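Side-chain contacts in dermonecrotic toxin (Pasteurella multocida, PDB 2EBF), which acts as a potent mitogen and induces bone resorption, and is associated with the severe progressive form of atrophic rhinitis in pigs: residues 194-199 against 260-265; 203-208 against 312-317; 297-302 against 307-312; 320-325 against 462-467. All coordinates share one frame; numbering follows the deposited sequence.

Overall arrangement
All four contacts belong to the C2 domain in the toxin's C-terminal region. Contacts 1 and 2 share an antiparallel sheet, whose strands 205-207 and 260-263 are neighbours, and have centres about 10 Å apart. Along the chain their segments alternate, so the two contacts cross in sequence. Contact 3 is nested inside the loop closed by contact 2, its centre also about 10 Å away; the two meet at Arg-312, which reaches a bound glucose. Helix 312-333 then runs from contact 2 to contact 4, centre about 15 Å away, where it meets the loop following strand 456-461. This helix therefore connects the small three-stranded sheet with the edge of the six-stranded mixed sheet.

Contact 1: residues 194-199 against 260-265; sequences AIPEAI and SLYIGH
Tyr-262 and Ile-199 meet because CG of Tyr-262 and CG1 of Ile-199 are both anti to the carbonyl carbon. In Tyr-262 (chi1 -59°) this carries the ring off the strand toward 194-199; in Ile-199 (chi1 -84°) it carries CG1 toward the ring, and an unusual second torsion of 99° then brings CD1 over one face. The methyl carbon Ile-199 CD1 lies above that face, 3.9 Å from the centroid of the Tyr-262 ring and shifted toward the CD1 rim, as a CH-pi contact, with the two side chains crossing at about a right angle.

The phenol end is met by proline. Pro-196 CD comes within 3.4 Å of Tyr-262 CZ, and Pro-196 CG packs 3.3 Å from Tyr-262 OH, the tightest part of the interface. The pyrrolidine approaches obliquely, from the direction opposite to the tyrosine. Ile-195 supplies a third surface: its CD1 is 3.9 Å from Tyr-262 CE2 and lies at the ring edge, near the plane, so methyl groups touch the ring from two quite different directions.

Pro-196 and Ile-199 are the first and last residues of a type I beta turn, closed by Ile-199 N donating to Pro-196 O at 3.2 Å. The turn thus sets both side chains on the tyrosine. Ile-195 also packs on Val-206, and Ile-199 on Ile-257, residues of the strands that flank 260-263. The arrangement is that of a connecting loop folded over one face of a three-stranded antiparallel sheet, with a tyrosine of the central strand at the middle of a small hydrophobic cluster.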
loop_
_atom_site.group_PDB
_atom_site.type_symbol
_atom_site.label_atom_id
_atom_site.label_comp_id
_atom_site.label_asym_id
_atom_site.label_seq_id
_atom_site.Cartn_x
_atom_site.Cartn_y
_atom_site.Cartn_z
ATOM N N ALA A 194 3.294 28.279 -11.076
ATOM C CA ALA A 194 4.158 27.679 -12.085
ATOM C C ALA A 194 5.623 27.698 -11.666
ATOM O O ALA A 194 6.031 28.510 -10.835
ATOM C CB ALA A 194 3.969 28.377 -13.423
ATOM N N ILE A 195 6.407 26.788 -12.241
ATOM C CA ILE A 195 7.837 26.688 -11.954
ATOM C C ILE A 195 8.652 27.276 -13.116
ATOM O O ILE A 195 8.521 26.819 -14.254
ATOM C CB ILE A 195 8.273 25.219 -11.678
ATOM C CG1 ILE A 195 7.442 24.592 -10.543
ATOM C CG2 ILE A 195 9.786 25.126 -11.406
ATOM C CD1 ILE A 195 7.667 25.197 -9.147
ATOM N N PRO A 196 9.485 28.297 -12.832
ATOM C CA PRO A 196 10.312 28.948 -13.853
ATOM C C PRO A 196 11.222 27.952 -14.558
ATOM O O PRO A 196 11.798 27.069 -13.911
ATOM C CB PRO A 196 11.153 29.947 -13.048
ATOM C CG PRO A 196 10.361 30.206 -11.823
ATOM C CD PRO A 196 9.685 28.904 -11.505
ATOM N N GLU A 197 11.347 28.102 -15.874
ATOM C CA GLU A 197 12.131 27.177 -16.694
ATOM C C GLU A 197 13.622 27.210 -16.376
ATOM O O GLU A 197 14.339 26.245 -16.658
ATOM C CB GLU A 197 11.884 27.431 -18.183
ATOM C CG GLU A 197 10.471 27.061 -18.638
ATOM C CD GLU A 197 10.217 27.328 -20.118
ATOM O OE1 GLU A 197 11.099 27.904 -20.801
ATOM O OE2 GLU A 197 9.120 26.956 -20.598
ATOM N N ALA A 198 14.077 28.306 -15.770
ATOM C CA ALA A 198 15.478 28.446 -15.349
ATOM C C ALA A 198 15.875 27.410 -14.301
ATOM O O ALA A 198 17.021 26.958 -14.274
ATOM C CB ALA A 198 15.746 29.855 -14.836
ATOM N N ILE A 199 14.929 27.041 -13.435
ATOM C CA ILE A 199 15.155 25.987 -12.443
ATOM C C ILE A 199 15.487 24.665 -13.137
ATOM O O ILE A 199 14.776 24.237 -14.053
ATOM C CB ILE A 199 13.954 25.834 -11.469
ATOM C CG1 ILE A 199 14.067 26.843 -10.326
ATOM C CG2 ILE A 199 13.900 24.441 -10.875
ATOM C CD1 ILE A 199 13.232 28.066 -10.507
ATOM N N SER A 260 10.754 34.661 -5.122
ATOM C CA SER A 260 10.317 33.312 -4.752
ATOM C C SER A 260 11.503 32.378 -4.525
ATOM O O SER A 260 12.466 32.392 -5.293
ATOM C CB SER A 260 9.383 32.728 -5.817
ATOM O OG SER A 260 8.173 33.464 -5.902
ATOM N N LEU A 261 11.413 31.568 -3.470
ATOM C CA LEU A 261 12.439 30.576 -3.144
ATOM C C LEU A 261 11.966 29.170 -3.502
ATOM O O LEU A 261 10.886 28.743 -3.094
ATOM C CB LEU A 261 12.797 30.652 -1.659
ATOM C CG LEU A 261 13.623 29.550 -0.991
ATOM C CD1 LEU A 261 15.078 29.601 -1.420
ATOM C CD2 LEU A 261 13.506 29.668 0.518
ATOM N N TYR A 262 12.797 28.465 -4.265
ATOM C CA TYR A 262 12.497 27.123 -4.748
ATOM C C TYR A 262 13.477 26.141 -4.130
ATOM O O TYR A 262 14.693 26.358 -4.172
ATOM C CB TYR A 262 12.600 27.082 -6.274
ATOM C CG TYR A 262 11.659 28.044 -6.962
ATOM C CD1 TYR A 262 11.997 29.391 -7.134
ATOM C CD2 TYR A 262 10.428 27.613 -7.437
ATOM C CE1 TYR A 262 11.124 30.276 -7.760
ATOM C CE2 TYR A 262 9.548 28.488 -8.060
ATOM C CZ TYR A 262 9.902 29.816 -8.222
ATOM O OH TYR A 262 9.021 30.671 -8.843
ATOM N N ILE A 263 12.940 25.066 -3.554
ATOM C CA ILE A 263 13.739 24.105 -2.803
ATOM C C ILE A 263 13.640 22.704 -3.416
ATOM O O ILE A 263 12.540 22.224 -3.734
ATOM C CB ILE A 263 13.328 24.095 -1.305
ATOM C CG1 ILE A 263 13.626 25.460 -0.664
ATOM C CG2 ILE A 263 14.033 22.974 -0.545
ATOM C CD1 ILE A 263 12.857 25.740 0.618
ATOM N N GLY A 264 14.798 22.061 -3.573
ATOM C CA GLY A 264 14.882 20.714 -4.137
ATOM C C GLY A 264 15.301 19.629 -3.155
ATOM O O GLY A 264 15.268 18.446 -3.495
ATOM N N HIS A 265 15.704 20.019 -1.947
ATOM C CA HIS A 265 16.043 19.056 -0.897
ATOM C C HIS A 265 14.800 18.749 -0.095
ATOM O O HIS A 265 14.076 19.657 0.300
ATOM C CB HIS A 265 17.099 19.604 0.060
ATOM C CG HIS A 265 18.332 20.111 -0.614
ATOM N ND1 HIS A 265 19.467 19.344 -0.757
ATOM C CD2 HIS A 265 18.613 21.312 -1.173
ATOM C CE1 HIS A 265 20.396 20.049 -1.380
ATOM N NE2 HIS A 265 19.902 21.246 -1.641
#

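Contact 2: residues 203-208 against 312-317; sequences VKYVIE and RNFFNT. With GLC (alpha-D-glucopyranose), chain B.
Lys-204 lays the root of its side chain flat on the ring of Phe-314. Its CB is 3.8 Å from the Phe-314 centroid and almost exactly on the ring normal, a CH-pi contact over the centre of the face. The aliphatic chain then runs outward across the rim, with Lys-204 CG 3.6 Å from Phe-314 CE1; the bend at the last torsion keeps Lys-204 NZ 3.9 Å from Phe-314 CE1. The same CB also lies above one face of Tyr-205, offset toward the rim, and so occupies the angle between the two rings.

Those rings meet obliquely, their planes at 76° and Tyr-205 CE2 3.6 Å from Phe-314 CE2. With CG anti to the backbone N (chi1 177°), Phe-314 projects from its helix toward the strand and fills this tight part of the contact. The buried phenol is fixed from outside the two segments, its OH being hydrogen-bonded to the backbone N of Tyr-267.

On the solvent side, Asn-313 and Thr-317 are exposed and do not touch 203-208. Arg-312 takes no part either; its chain, bent at the second and third torsions, brings Arg-312 NE to 3.0 Å from glucose O6. Its NH1 makes a weak hydrogen bond to Asn-316 OD1 (3.3 Å), NH2 a salt bridge with Glu-100.

Lys-204 and Tyr-205 form a classic beta bulge opposite Ile-263. Strand 205-207 pairs with 260-263, while Lys-204 and Val-206 also bond to the backbone of Thr-311 and Phe-309; the first turn of helix 312-333 packs against the bulge, and Phe-305 of helix 305-309 meets Tyr-205 edge-to-face.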
loop_
_atom_site.group_PDB
_atom_site.type_symbol
_atom_site.label_atom_id
_atom_site.label_comp_id
_atom_site.label_asym_id
_atom_site.label_seq_id
_atom_site.Cartn_x
_atom_site.Cartn_y
_atom_site.Cartn_z
ATOM N N VAL A 203 11.477 20.507 -8.277
ATOM C CA VAL A 203 11.096 21.297 -7.105
ATOM C C VAL A 203 10.112 20.540 -6.210
ATOM O O VAL A 203 9.135 19.954 -6.688
ATOM C CB VAL A 203 10.491 22.667 -7.506
ATOM C CG1 VAL A 203 10.120 23.475 -6.270
ATOM C CG2 VAL A 203 11.470 23.458 -8.359
ATOM N N LYS A 204 10.384 20.572 -4.909
ATOM C CA LYS A 204 9.510 19.973 -3.911
ATOM C C LYS A 204 8.728 21.047 -3.153
ATOM O O LYS A 204 7.526 20.897 -2.927
ATOM C CB LYS A 204 10.321 19.105 -2.944
ATOM C CG LYS A 204 11.054 17.955 -3.614
ATOM C CD LYS A 204 11.922 17.194 -2.623
ATOM C CE LYS A 204 12.838 16.196 -3.325
ATOM N NZ LYS A 204 12.099 15.014 -3.860
ATOM N N TYR A 205 9.413 22.128 -2.777
ATOM C CA TYR A 205 8.808 23.199 -1.988
ATOM C C TYR A 205 9.072 24.580 -2.582
ATOM O O TYR A 205 10.130 24.833 -3.164
ATOM C CB TYR A 205 9.277 23.145 -0.529
ATOM C CG TYR A 205 9.455 21.733 0.015
ATOM C CD1 TYR A 205 10.717 21.142 0.053
ATOM C CD2 TYR A 205 8.362 20.990 0.473
ATOM C CE1 TYR A 205 10.897 19.846 0.535
ATOM C CE2 TYR A 205 8.528 19.683 0.967
ATOM C CZ TYR A 205 9.806 19.120 0.993
ATOM O OH TYR A 205 10.011 17.837 1.474
ATOM N N VAL A 206 8.086 25.461 -2.452
ATOM C CA VAL A 206 8.239 26.847 -2.875
ATOM C C VAL A 206 7.737 27.768 -1.783
ATOM O O VAL A 206 6.635 27.584 -1.260
ATOM C CB VAL A 206 7.501 27.156 -4.204
ATOM C CG1 VAL A 206 7.626 28.640 -4.574
ATOM C CG2 VAL A 206 8.041 26.308 -5.332
ATOM N N ILE A 207 8.568 28.742 -1.423
ATOM C CA ILE A 207 8.112 29.878 -0.645
ATOM C C ILE A 207 7.875 30.990 -1.668
ATOM O O ILE A 207 8.820 31.523 -2.262
ATOM C CB ILE A 207 9.131 30.295 0.454
ATOM C CG1 ILE A 207 9.144 29.284 1.610
ATOM C CG2 ILE A 207 8.775 31.664 1.021
ATOM C CD1 ILE A 207 9.745 27.921 1.287
ATOM N N GLU A 208 6.600 31.302 -1.890
ATOM C CA GLU A 208 6.182 32.189 -2.972
ATOM C C GLU A 208 6.643 33.634 -2.753
ATOM O O GLU A 208 7.149 34.273 -3.672
ATOM C CB GLU A 208 4.658 32.120 -3.148
ATOM C CG GLU A 208 4.107 33.008 -4.258
ATOM C CD GLU A 208 2.665 32.697 -4.622
ATOM O OE1 GLU A 208 1.956 32.056 -3.816
ATOM O OE2 GLU A 208 2.234 33.099 -5.724
ATOM N N ARG A 312 1.799 21.882 -5.080
ATOM C CA ARG A 312 0.637 20.986 -5.094
ATOM C C ARG A 312 0.986 19.667 -5.768
ATOM O O ARG A 312 0.493 18.610 -5.381
ATOM C CB ARG A 312 -0.578 21.633 -5.764
ATOM C CG ARG A 312 -1.776 20.676 -5.920
ATOM C CD ARG A 312 -2.127 19.943 -4.615
ATOM N NE ARG A 312 -3.152 20.662 -3.892
ATOM C CZ ARG A 312 -4.375 20.207 -3.617
ATOM N NH1 ARG A 312 -4.760 18.975 -3.939
ATOM N NH2 ARG A 312 -5.208 21.005 -2.975
ATOM N N ASN A 313 1.859 19.737 -6.765
ATOM C CA ASN A 313 2.287 18.558 -7.493
ATOM C C ASN A 313 3.062 17.560 -6.643
ATOM O O ASN A 313 2.816 16.353 -6.712
ATOM C CB ASN A 313 3.137 18.980 -8.681
ATOM C CG ASN A 313 2.556 18.520 -9.985
ATOM O OD1 ASN A 313 3.026 17.535 -10.578
ATOM N ND2 ASN A 313 1.501 19.206 -10.439
ATOM N N PHE A 314 4.016 18.069 -5.859
ATOM C CA PHE A 314 4.809 17.246 -4.954
ATOM C C PHE A 314 3.912 16.704 -3.844
ATOM O O PHE A 314 4.013 15.538 -3.468
ATOM C CB PHE A 314 5.966 18.059 -4.358
ATOM C CG PHE A 314 6.793 17.304 -3.356
ATOM C CD1 PHE A 314 7.638 16.281 -3.761
ATOM C CD2 PHE A 314 6.733 17.624 -2.006
ATOM C CE1 PHE A 314 8.414 15.578 -2.829
ATOM C CE2 PHE A 314 7.500 16.926 -1.068
ATOM C CZ PHE A 314 8.340 15.906 -1.485
ATOM N N PHE A 315 3.041 17.569 -3.337
ATOM C CA PHE A 315 2.056 17.188 -2.324
ATOM C C PHE A 315 1.217 15.988 -2.796
ATOM O O PHE A 315 1.172 14.964 -2.122
ATOM C CB PHE A 315 1.171 18.395 -1.979
ATOM C CG PHE A 315 0.211 18.148 -0.844
ATOM C CD1 PHE A 315 0.582 18.426 0.476
ATOM C CD2 PHE A 315 -1.068 17.654 -1.093
ATOM C CE1 PHE A 315 -0.326 18.201 1.538
ATOM C CE2 PHE A 315 -1.978 17.422 -0.030
ATOM C CZ PHE A 315 -1.594 17.708 1.271
ATOM N N ASN A 316 0.587 16.109 -3.963
ATOM C CA ASN A 316 -0.228 15.019 -4.528
ATOM C C ASN A 316 0.541 13.717 -4.729
ATOM O O ASN A 316 0.043 12.635 -4.427
ATOM C CB ASN A 316 -0.858 15.456 -5.855
ATOM C CG ASN A 316 -1.963 16.464 -5.668
ATOM O OD1 ASN A 316 -2.417 16.699 -4.548
ATOM N ND2 ASN A 316 -2.416 17.062 -6.771
ATOM N N THR A 317 1.762 13.829 -5.239
ATOM C CA THR A 317 2.614 12.665 -5.461
ATOM C C THR A 317 2.947 11.952 -4.153
ATOM O O THR A 317 2.940 10.722 -4.084
ATOM C CB THR A 317 3.900 13.083 -6.164
ATOM O OG1 THR A 317 3.565 13.554 -7.471
ATOM C CG2 THR A 317 4.891 11.909 -6.259
HETATM C C1 GLC B . -3.399 26.950 -2.273
HETATM C C2 GLC B . -3.040 27.815 -3.486
HETATM C C3 GLC B . -4.217 27.875 -4.464
HETATM C C4 GLC B . -4.680 26.466 -4.851
HETATM C C5 GLC B . -4.936 25.583 -3.617
HETATM C C6 GLC B . -5.188 24.118 -3.994
HETATM O O1 GLC B . -4.428 27.595 -1.518
HETATM O O2 GLC B . -2.657 29.142 -3.084
HETATM O O3 GLC B . -3.824 28.589 -5.640
HETATM O O4 GLC B . -5.842 26.552 -5.680
HETATM O O5 GLC B . -3.837 25.641 -2.692
HETATM O O6 GLC B . -4.007 23.489 -4.524
#

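Contact 3: residues 297-302 against 307-312; sequences QEVQGD and QAFATR. With GLC (alpha-D-glucopyranose), chain B.
Phe-309 pushes the far rim of its ring against the last turn of helix 288-300, where it overlaps Val-299 and Gln-300. Contact is by the edge: Val-299 CG1 lies in the ring plane, 3.6 Å from Phe-309 CE2, and the backbone atom Gln-300 N is 3.5 Å from Phe-309 CZ, likewise near the plane. On the other side of CZ, Phe-309 CE1 touches Gln-300 CB at 3.6 Å. Three consecutive ring carbons thus fit against two consecutive residues of the helix.

The valine owes its position to a first torsion of 170°, which sends CG1 opposite the backbone N and up to the ring's edge. The aromatic side chain has its own local cover, Ala-308 CB standing 3.8 Å above the plane of the Phe-309 ring and over its centre, so that the preceding residue lids one face while the rim serves the neighbouring helix. Gly-301, with positive phi, is the first residue beyond that helix, and its N still reaches Gln-297 O at 3.3 Å.

Phe-305, from the same short helix as Phe-309, meets it edge-to-face, and Val-299 also rests on Val-212 and Phe-213 of a loop. Helix 305-309 is thereby wedged between the end of helix 288-300 and strand 205-207, whose Tyr-205 and Ile-207 pack on Phe-309; beyond it, Thr-311 takes the N-cap position of helix 312-333.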
loop_
_atom_site.group_PDB
_atom_site.type_symbol
_atom_site.label_atom_id
_atom_site.label_comp_id
_atom_site.label_asym_id
_atom_site.label_seq_id
_atom_site.Cartn_x
_atom_site.Cartn_y
_atom_site.Cartn_z
ATOM N N GLN A 297 11.622 26.677 9.305
ATOM C CA GLN A 297 10.797 26.078 10.345
ATOM C C GLN A 297 10.035 27.130 11.148
ATOM O O GLN A 297 8.941 26.860 11.640
ATOM C CB GLN A 297 11.639 25.185 11.257
ATOM C CG GLN A 297 12.162 23.929 10.560
ATOM C CD GLN A 297 12.986 23.041 11.468
ATOM O OE1 GLN A 297 12.560 21.943 11.833
ATOM N NE2 GLN A 297 14.172 23.513 11.844
ATOM N N GLU A 298 10.614 28.325 11.284
ATOM C CA GLU A 298 9.901 29.427 11.936
ATOM C C GLU A 298 8.759 29.937 11.072
ATOM O O GLU A 298 7.656 30.164 11.579
ATOM C CB GLU A 298 10.843 30.566 12.339
ATOM C CG GLU A 298 11.586 30.259 13.628
ATOM C CD GLU A 298 12.152 31.485 14.327
ATOM O OE1 GLU A 298 11.713 32.627 14.042
ATOM O OE2 GLU A 298 13.041 31.286 15.182
ATOM N N VAL A 299 9.019 30.100 9.775
ATOM C CA VAL A 299 7.968 30.455 8.814
ATOM C C VAL A 299 6.838 29.421 8.831
ATOM O O VAL A 299 5.661 29.785 8.794
ATOM C CB VAL A 299 8.525 30.631 7.376
ATOM C CG1 VAL A 299 7.393 30.757 6.357
ATOM C CG2 VAL A 299 9.419 31.855 7.297
ATOM N N GLN A 300 7.212 28.143 8.910
ATOM C CA GLN A 300 6.267 27.029 8.931
ATOM C C GLN A 300 5.262 27.138 10.077
ATOM O O GLN A 300 4.069 26.887 9.891
ATOM C CB GLN A 300 7.036 25.708 9.020
ATOM C CG GLN A 300 6.171 24.470 9.170
ATOM C CD GLN A 300 6.947 23.265 9.654
ATOM O OE1 GLN A 300 6.368 22.329 10.206
ATOM N NE2 GLN A 300 8.257 23.278 9.452
ATOM N N GLY A 301 5.755 27.509 11.258
ATOM C CA GLY A 301 4.907 27.687 12.432
ATOM C C GLY A 301 4.178 26.427 12.864
ATOM O O GLY A 301 4.782 25.357 12.987
ATOM N N ASP A 302 2.873 26.561 13.077
ATOM C CA ASP A 302 2.025 25.475 13.567
ATOM C C ASP A 302 1.557 24.546 12.444
ATOM O O ASP A 302 0.897 23.531 12.699
ATOM C CB ASP A 302 0.818 26.053 14.320
ATOM C CG ASP A 302 -0.081 26.920 13.432
ATOM O OD1 ASP A 302 0.437 27.618 12.527
ATOM O OD2 ASP A 302 -1.314 26.917 13.645
ATOM N N GLN A 307 2.450 20.876 4.215
ATOM C CA GLN A 307 1.214 21.670 4.207
ATOM C C GLN A 307 1.488 23.135 3.865
ATOM O O GLN A 307 0.729 23.768 3.132
ATOM C CB GLN A 307 0.510 21.593 5.569
ATOM C CG GLN A 307 -0.790 22.396 5.619
ATOM C CD GLN A 307 -1.465 22.389 6.972
ATOM O OE1 GLN A 307 -2.689 22.535 7.067
ATOM N NE2 GLN A 307 -0.683 22.222 8.025
ATOM N N ALA A 308 2.595 23.654 4.393
ATOM C CA ALA A 308 2.962 25.054 4.237
ATOM C C ALA A 308 3.680 25.357 2.922
ATOM O O ALA A 308 3.421 26.394 2.300
ATOM C CB ALA A 308 3.830 25.499 5.425
ATOM N N PHE A 309 4.568 24.454 2.496
ATOM C CA PHE A 309 5.554 24.784 1.457
ATOM C C PHE A 309 5.552 23.935 0.186
ATOM O O PHE A 309 6.091 24.364 -0.841
ATOM C CB PHE A 309 6.969 24.743 2.037
ATOM C CG PHE A 309 7.169 25.600 3.256
ATOM C CD1 PHE A 309 7.794 25.072 4.386
ATOM C CD2 PHE A 309 6.759 26.931 3.275
ATOM C CE1 PHE A 309 8.007 25.850 5.519
ATOM C CE2 PHE A 309 6.961 27.722 4.405
ATOM C CZ PHE A 309 7.589 27.183 5.530
ATOM N N ALA A 310 4.980 22.733 0.244
ATOM C CA ALA A 310 5.025 21.839 -0.907
ATOM C C ALA A 310 4.337 22.465 -2.115
ATOM O O ALA A 310 3.351 23.193 -1.968
ATOM C CB ALA A 310 4.402 20.475 -0.567
ATOM N N THR A 311 4.869 22.209 -3.308
ATOM C CA THR A 311 4.099 22.461 -4.513
ATOM C C THR A 311 2.924 21.496 -4.486
ATOM O O THR A 311 3.043 20.406 -3.926
ATOM C CB THR A 311 4.917 22.206 -5.788
ATOM O OG1 THR A 311 4.127 22.539 -6.936
ATOM C CG2 THR A 311 5.321 20.772 -5.891
ATOM N N ARG A 312 1.799 21.882 -5.080
ATOM C CA ARG A 312 0.637 20.986 -5.094
ATOM C C ARG A 312 0.986 19.667 -5.768
ATOM O O ARG A 312 0.493 18.610 -5.381
ATOM C CB ARG A 312 -0.578 21.633 -5.764
ATOM C CG ARG A 312 -1.776 20.676 -5.920
ATOM C CD ARG A 312 -2.127 19.943 -4.615
ATOM N NE ARG A 312 -3.152 20.662 -3.892
ATOM C CZ ARG A 312 -4.375 20.207 -3.617
ATOM N NH1 ARG A 312 -4.760 18.975 -3.939
ATOM N NH2 ARG A 312 -5.208 21.005 -2.975
HETATM C C1 GLC B . -3.399 26.950 -2.273
HETATM C C2 GLC B . -3.040 27.815 -3.486
HETATM C C3 GLC B . -4.217 27.875 -4.464
HETATM C C4 GLC B . -4.680 26.466 -4.851
HETATM C C5 GLC B . -4.936 25.583 -3.617
HETATM C C6 GLC B . -5.188 24.118 -3.994
HETATM O O1 GLC B . -4.428 27.595 -1.518
HETATM O O2 GLC B . -2.657 29.142 -3.084
HETATM O O3 GLC B . -3.824 28.589 -5.640
HETATM O O4 GLC B . -5.842 26.552 -5.680
HETATM O O5 GLC B . -3.837 25.641 -2.692
HETATM O O6 GLC B . -4.007 23.489 -4.524
#

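Contact 4: residues 320-325 against 462-467; sequences SDRLSL and HSDNSV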
loop_
_atom_site.group_PDB
_atom_site.type_symbol
_atom_site.label_atom_id
_atom_site.label_comp_id
_atom_site.label_asym_id
_atom_site.label_seq_id
_atom_site.Cartn_x
_atom_site.Cartn_y
_atom_site.Cartn_z
ATOM N N SER A 320 -0.208 9.963 -2.812
ATOM C CA SER A 320 -0.491 8.715 -3.501
ATOM C C SER A 320 0.634 7.684 -3.377
ATOM O O SER A 320 0.365 6.491 -3.280
ATOM C CB SER A 320 -0.859 8.970 -4.964
ATOM O OG SER A 320 0.209 9.556 -5.653
ATOM N N ASP A 321 1.886 8.141 -3.357
ATOM C CA ASP A 321 3.009 7.236 -3.082
ATOM C C ASP A 321 2.933 6.622 -1.689
ATOM O O ASP A 321 3.173 5.432 -1.526
ATOM C CB ASP A 321 4.355 7.947 -3.260
ATOM C CG ASP A 321 4.699 8.184 -4.721
ATOM O OD1 ASP A 321 3.928 7.740 -5.596
ATOM O OD2 ASP A 321 5.745 8.813 -5.004
ATOM N N ARG A 322 2.621 7.439 -0.688
ATOM C CA ARG A 322 2.553 6.961 0.694
ATOM C C ARG A 322 1.442 5.925 0.858
ATOM O O ARG A 322 1.624 4.913 1.526
ATOM C CB ARG A 322 2.333 8.106 1.678
ATOM C CG ARG A 322 3.420 9.164 1.648
ATOM C CD ARG A 322 4.273 9.194 2.876
ATOM N NE ARG A 322 3.769 10.123 3.875
ATOM C CZ ARG A 322 4.393 11.211 4.330
ATOM N NH1 ARG A 322 5.590 11.587 3.887
ATOM N NH2 ARG A 322 3.788 11.941 5.250
ATOM N N LEU A 323 0.292 6.170 0.247
ATOM C CA LEU A 323 -0.795 5.193 0.347
ATOM C C LEU A 323 -0.441 3.877 -0.331
ATOM O O LEU A 323 -0.711 2.805 0.205
ATOM C CB LEU A 323 -2.099 5.763 -0.211
ATOM C CG LEU A 323 -2.697 6.843 0.687
ATOM C CD1 LEU A 323 -3.624 7.708 -0.124
ATOM C CD2 LEU A 323 -3.417 6.187 1.898
ATOM N N SER A 324 0.167 3.959 -1.510
ATOM C CA SER A 324 0.608 2.765 -2.214
ATOM C C SER A 324 1.683 2.013 -1.442
ATOM O O SER A 324 1.688 0.795 -1.445
ATOM C CB SER A 324 1.161 3.117 -3.603
ATOM O OG SER A 324 0.155 3.737 -4.396
ATOM N N LEU A 325 2.613 2.724 -0.816
ATOM C CA LEU A 325 3.679 2.049 -0.068
ATOM C C LEU A 325 3.152 1.384 1.195
ATOM O O LEU A 325 3.544 0.262 1.514
ATOM C CB LEU A 325 4.835 3.001 0.263
ATOM C CG LEU A 325 5.652 3.477 -0.947
ATOM C CD1 LEU A 325 6.662 4.544 -0.534
ATOM C CD2 LEU A 325 6.358 2.317 -1.646
ATOM N N HIS A 462 15.014 4.671 4.362
ATOM C CA HIS A 462 14.292 5.374 3.314
ATOM C C HIS A 462 13.798 6.674 3.944
ATOM O O HIS A 462 13.087 6.641 4.955
ATOM C CB HIS A 462 13.134 4.504 2.808
ATOM C CG HIS A 462 12.344 5.114 1.689
ATOM N ND1 HIS A 462 12.828 5.218 0.401
ATOM C CD2 HIS A 462 11.089 5.628 1.662
ATOM C CE1 HIS A 462 11.911 5.779 -0.369
ATOM N NE2 HIS A 462 10.846 6.038 0.373
ATOM N N SER A 463 14.178 7.809 3.360
ATOM C CA SER A 463 13.994 9.112 4.022
ATOM C C SER A 463 12.555 9.606 4.200
ATOM O O SER A 463 12.268 10.361 5.132
ATOM C CB SER A 463 14.849 10.200 3.352
ATOM O OG SER A 463 14.264 10.647 2.147
ATOM N N ASP A 464 11.639 9.186 3.336
ATOM C CA ASP A 464 10.291 9.748 3.408
ATOM C C ASP A 464 9.614 9.351 4.719
ATOM O O ASP A 464 9.610 8.170 5.083
ATOM C CB ASP A 464 9.453 9.312 2.197
ATOM C CG ASP A 464 8.060 9.903 2.214
ATOM O OD1 ASP A 464 7.098 9.132 2.020
ATOM O OD2 ASP A 464 7.915 11.129 2.429
ATOM N N ASN A 465 9.055 10.339 5.422
ATOM C CA ASN A 465 8.288 10.110 6.664
ATOM C C ASN A 465 9.177 9.685 7.847
ATOM O O ASN A 465 8.704 9.067 8.811
ATOM C CB ASN A 465 7.156 9.092 6.422
ATOM C CG ASN A 465 5.912 9.358 7.273
ATOM O OD1 ASN A 465 4.967 8.548 7.291
ATOM N ND2 ASN A 465 5.892 10.488 7.962
ATOM N N SER A 466 10.464 10.037 7.769
ATOM C CA SER A 466 11.465 9.577 8.744
ATOM C C SER A 466 11.754 10.527 9.911
ATOM O O SER A 466 12.524 10.177 10.817
ATOM C CB SER A 466 12.771 9.233 8.029
ATOM O OG SER A 466 13.340 10.386 7.439
ATOM N N VAL A 467 11.141 11.710 9.897
ATOM C CA VAL A 467 11.373 12.723 10.934
ATOM C C VAL A 467 10.395 12.537 12.100
ATOM O O VAL A 467 9.195 12.370 11.882
ATOM C CB VAL A 467 11.290 14.157 10.342
ATOM C CG1 VAL A 467 11.346 15.241 11.435
ATOM C CG2 VAL A 467 12.405 14.370 9.339
#
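Arg-322 and Asp-464 form a salt bridge in which Arg-322 NH1 donates to Asp-464 OD2 at 2.8 Å. The bond is clearly bent, with an angle of 132° at the hydrogen. It enters on the syn side of the carboxylate but 32° out of its plane, whereas the oxygen lies nearly within the guanidinium plane. The second oxygen, Asp-464 OD1, sits near the aliphatic stem, 3.0 Å from Arg-322 CD, and is taken by the hydroxyl of Tyr-478. Arg-322 NH2 makes a second salt bridge, to Asp-181.

Asn-465 then covers one guanidinium face. Its amide lies almost parallel to the group, 6° between planes, with Asn-465 CG 3.8 Å from Arg-322 CZ, a flat stack. Bends at the second and third torsions of Arg-322 bring the guanidinium here. Asp-464 and Asn-465 are the central residues of a type II turn from Ser-463 to Ser-466, so one turn presents both carboxylate and amide to helix 312-333.

With two aspartates as partners, the buried positive charge is probably well compensated, and the in-plane salt bridge and the stacked amide probably restrain rotation of the guanidinium.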